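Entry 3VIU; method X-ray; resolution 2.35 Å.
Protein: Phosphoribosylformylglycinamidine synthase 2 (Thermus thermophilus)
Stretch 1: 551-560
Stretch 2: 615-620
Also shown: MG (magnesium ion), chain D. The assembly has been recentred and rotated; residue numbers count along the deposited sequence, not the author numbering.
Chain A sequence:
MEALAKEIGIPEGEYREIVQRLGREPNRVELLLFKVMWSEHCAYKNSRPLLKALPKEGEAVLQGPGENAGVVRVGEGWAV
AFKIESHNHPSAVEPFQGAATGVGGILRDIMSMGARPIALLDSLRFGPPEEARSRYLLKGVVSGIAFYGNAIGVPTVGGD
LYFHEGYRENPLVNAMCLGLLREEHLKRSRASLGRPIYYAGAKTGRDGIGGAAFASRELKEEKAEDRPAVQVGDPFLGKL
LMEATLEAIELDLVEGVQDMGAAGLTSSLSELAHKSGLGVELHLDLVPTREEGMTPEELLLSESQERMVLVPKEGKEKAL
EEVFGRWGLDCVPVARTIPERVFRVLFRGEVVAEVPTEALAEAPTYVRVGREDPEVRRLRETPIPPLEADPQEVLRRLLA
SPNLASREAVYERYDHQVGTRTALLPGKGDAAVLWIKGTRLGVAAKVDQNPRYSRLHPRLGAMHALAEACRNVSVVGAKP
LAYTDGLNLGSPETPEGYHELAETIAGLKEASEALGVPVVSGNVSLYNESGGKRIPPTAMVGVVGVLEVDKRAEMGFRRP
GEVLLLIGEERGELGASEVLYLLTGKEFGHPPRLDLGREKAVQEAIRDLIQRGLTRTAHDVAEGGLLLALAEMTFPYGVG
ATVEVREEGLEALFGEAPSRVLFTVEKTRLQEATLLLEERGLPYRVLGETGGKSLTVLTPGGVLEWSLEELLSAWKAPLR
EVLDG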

# COMPACT_ATOMS: atom_id res chain seq x y z
N LYS A 551 -9.35 17.25 16.73
CA LYS A 551 -9.64 18.08 15.57
C LYS A 551 -9.65 17.14 14.37
O LYS A 551 -8.77 17.19 13.51
CB LYS A 551 -8.58 19.17 15.40
CG LYS A 551 -8.54 20.15 16.57
CD LYS A 551 -7.31 21.03 16.54
CE LYS A 551 -7.27 21.95 17.76
NZ LYS A 551 -5.99 22.70 17.87
N ARG A 552 -10.65 16.28 14.34
CA ARG A 552 -10.81 15.28 13.30
C ARG A 552 -12.14 15.48 12.60
O ARG A 552 -13.05 16.08 13.15
CB ARG A 552 -10.74 13.88 13.93
CG ARG A 552 -10.98 12.70 12.99
CD ARG A 552 -12.47 12.37 12.82
NE ARG A 552 -12.91 11.20 13.59
CZ ARG A 552 -12.86 11.11 14.92
NH1 ARG A 552 -12.39 12.11 15.64
NH2 ARG A 552 -13.30 10.01 15.52
N ALA A 553 -12.23 14.99 11.37
CA ALA A 553 -13.47 15.09 10.62
C ALA A 553 -13.79 13.73 10.04
O ALA A 553 -12.89 12.97 9.70
CB ALA A 553 -13.32 16.12 9.51
N GLU A 554 -15.07 13.41 9.94
CA GLU A 554 -15.47 12.16 9.34
C GLU A 554 -16.45 12.51 8.24
O GLU A 554 -16.94 13.64 8.17
CB GLU A 554 -16.06 11.19 10.37
CG GLU A 554 -17.18 11.70 11.24
CD GLU A 554 -17.57 10.67 12.30
OE1 GLU A 554 -16.96 10.66 13.39
OE2 GLU A 554 -18.48 9.85 12.03
N MSE A 555 -16.74 11.56 7.36
CA MSE A 555 -17.61 11.82 6.23
C MSE A 555 -19.11 11.85 6.47
O MSE A 555 -19.83 12.50 5.71
CB MSE A 555 -17.34 10.77 5.16
CG MSE A 555 -17.86 9.41 5.56
SE MSE A 555 -17.76 8.17 4.11
CE MSE A 555 -19.04 9.01 2.94
N GLY A 556 -19.58 11.16 7.50
CA GLY A 556 -21.02 11.12 7.73
C GLY A 556 -21.73 12.36 8.22
O GLY A 556 -21.24 13.06 9.12
N PHE A 557 -22.88 12.66 7.63
CA PHE A 557 -23.66 13.80 8.10
C PHE A 557 -24.05 13.40 9.51
O PHE A 557 -24.63 12.33 9.72
CB PHE A 557 -24.91 14.02 7.25
CG PHE A 557 -24.63 14.50 5.85
CD1 PHE A 557 -23.66 15.48 5.62
CD2 PHE A 557 -25.36 14.01 4.77
CE1 PHE A 557 -23.42 15.95 4.33
CE2 PHE A 557 -25.14 14.48 3.48
CZ PHE A 557 -24.16 15.46 3.26
N ARG A 558 -23.75 14.24 10.49
CA ARG A 558 -24.06 13.88 11.86
C ARG A 558 -25.28 14.51 12.49
O ARG A 558 -25.83 13.98 13.46
CB ARG A 558 -22.83 14.14 12.74
CG ARG A 558 -22.06 12.86 13.05
CD ARG A 558 -20.80 13.11 13.86
NE ARG A 558 -19.76 13.75 13.06
CZ ARG A 558 -18.52 13.96 13.49
NH1 ARG A 558 -17.64 14.55 12.70
NH2 ARG A 558 -18.17 13.59 14.72
N ARG A 559 -25.73 15.63 11.93
CA ARG A 559 -26.89 16.32 12.48
C ARG A 559 -27.59 17.18 11.44
O ARG A 559 -26.96 17.65 10.49
CB ARG A 559 -26.47 17.19 13.66
CG ARG A 559 -25.14 17.91 13.45
CD ARG A 559 -24.83 18.95 14.53
NE ARG A 559 -24.75 18.37 15.87
CZ ARG A 559 -25.78 18.29 16.72
NH1 ARG A 559 -26.98 18.75 16.37
NH2 ARG A 559 -25.61 17.76 17.92
N PRO A 560 -28.90 17.39 11.60
CA PRO A 560 -29.67 18.21 10.66
C PRO A 560 -29.41 19.71 10.87
O PRO A 560 -29.02 20.12 11.96
CB PRO A 560 -31.11 17.82 10.98
CG PRO A 560 -31.05 17.55 12.46
CD PRO A 560 -29.79 16.74 12.58
N THR A 615 -15.30 22.95 10.82
CA THR A 615 -15.99 21.78 10.29
C THR A 615 -15.43 20.48 10.85
O THR A 615 -14.23 20.35 11.08
CB THR A 615 -15.86 21.70 8.76
OG1 THR A 615 -16.55 20.55 8.27
CG2 THR A 615 -14.39 21.59 8.37
N ARG A 616 -16.31 19.50 11.07
CA ARG A 616 -15.87 18.20 11.56
C ARG A 616 -16.46 17.10 10.69
O ARG A 616 -16.47 15.93 11.05
CB ARG A 616 -16.27 18.00 13.03
CG ARG A 616 -17.76 18.03 13.25
CD ARG A 616 -18.12 17.57 14.64
NE ARG A 616 -19.56 17.65 14.84
CZ ARG A 616 -20.18 17.29 15.95
NH1 ARG A 616 -19.49 16.79 16.97
NH2 ARG A 616 -21.50 17.42 16.05
N THR A 617 -16.98 17.49 9.53
CA THR A 617 -17.54 16.52 8.61
C THR A 617 -17.18 16.93 7.18
O THR A 617 -17.59 17.99 6.68
CB THR A 617 -19.07 16.35 8.83
OG1 THR A 617 -19.69 15.85 7.65
CG2 THR A 617 -19.68 17.63 9.25
N ALA A 618 -16.38 16.09 6.54
CA ALA A 618 -15.90 16.32 5.19
C ALA A 618 -15.80 15.01 4.41
O ALA A 618 -15.68 13.94 4.99
CB ALA A 618 -14.53 17.01 5.23
N HIS A 619 -15.83 15.11 3.09
CA HIS A 619 -15.77 13.93 2.25
C HIS A 619 -15.37 14.42 0.87
O HIS A 619 -15.97 15.37 0.37
CB HIS A 619 -17.16 13.29 2.20
CG HIS A 619 -17.20 11.98 1.49
ND1 HIS A 619 -18.21 11.63 0.62
CD2 HIS A 619 -16.35 10.92 1.52
CE1 HIS A 619 -17.98 10.42 0.14
NE2 HIS A 619 -16.85 9.97 0.67
N ASP A 620 -14.36 13.81 0.25
CA ASP A 620 -13.99 14.29 -1.07
C ASP A 620 -14.86 13.64 -2.13
O ASP A 620 -15.45 12.58 -1.90
CB ASP A 620 -12.50 14.06 -1.35
CG ASP A 620 -12.15 12.61 -1.57
OD1 ASP A 620 -12.59 11.75 -0.77
OD2 ASP A 620 -11.41 12.33 -2.54
MG MG D . -12.60 9.29 -0.47
O HOH W 1 -11.48 9.74 -2.63
O HOH W 2 -14.75 9.90 -1.67

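Two backbone hydrogen bonds hold this contact together, and both belong to Glu-554. Its N donates to Arg-616 O at 3.1 Å, and its O accepts from Ala-618 N at 3.0 Å, so one residue grips the chain before and after Thr-617 in a single beta bridge. Short CA-H...O contacts accompany these bonds, two of them sharing the same acceptor oxygens: Ala-553 CA to Arg-616 O at 3.1 Å and Thr-617 CA to Glu-554 O at 3.0 Å. The third, Met-555 CA to Ala-618 O at 3.1 Å, lies just beyond the bridge.

Beyond the backbone, two arginines stack. The guanidinium of Arg-558 lies flat on that of Arg-616, centres 4.5 Å apart and planes at 23°, although the charges are alike. Arg-558 NH1 also comes within 2.4 Å of Arg-616 O, a very short approach. Glu-554 OE1 offsets some of the positive charge, 3.4 Å from Arg-558 NH2, but it sits well out of the guanidinium plane, so this salt bridge is charge attraction alone.

Packing completes the contact. The selenomethionine Met-555 sets its CE over the face of the His-619 ring, 3.3 Å from the centroid. Ala-553, whose CB points toward the partner, brings that methyl to 3.9 Å, measured from Ala-553 CB to Thr-617 N.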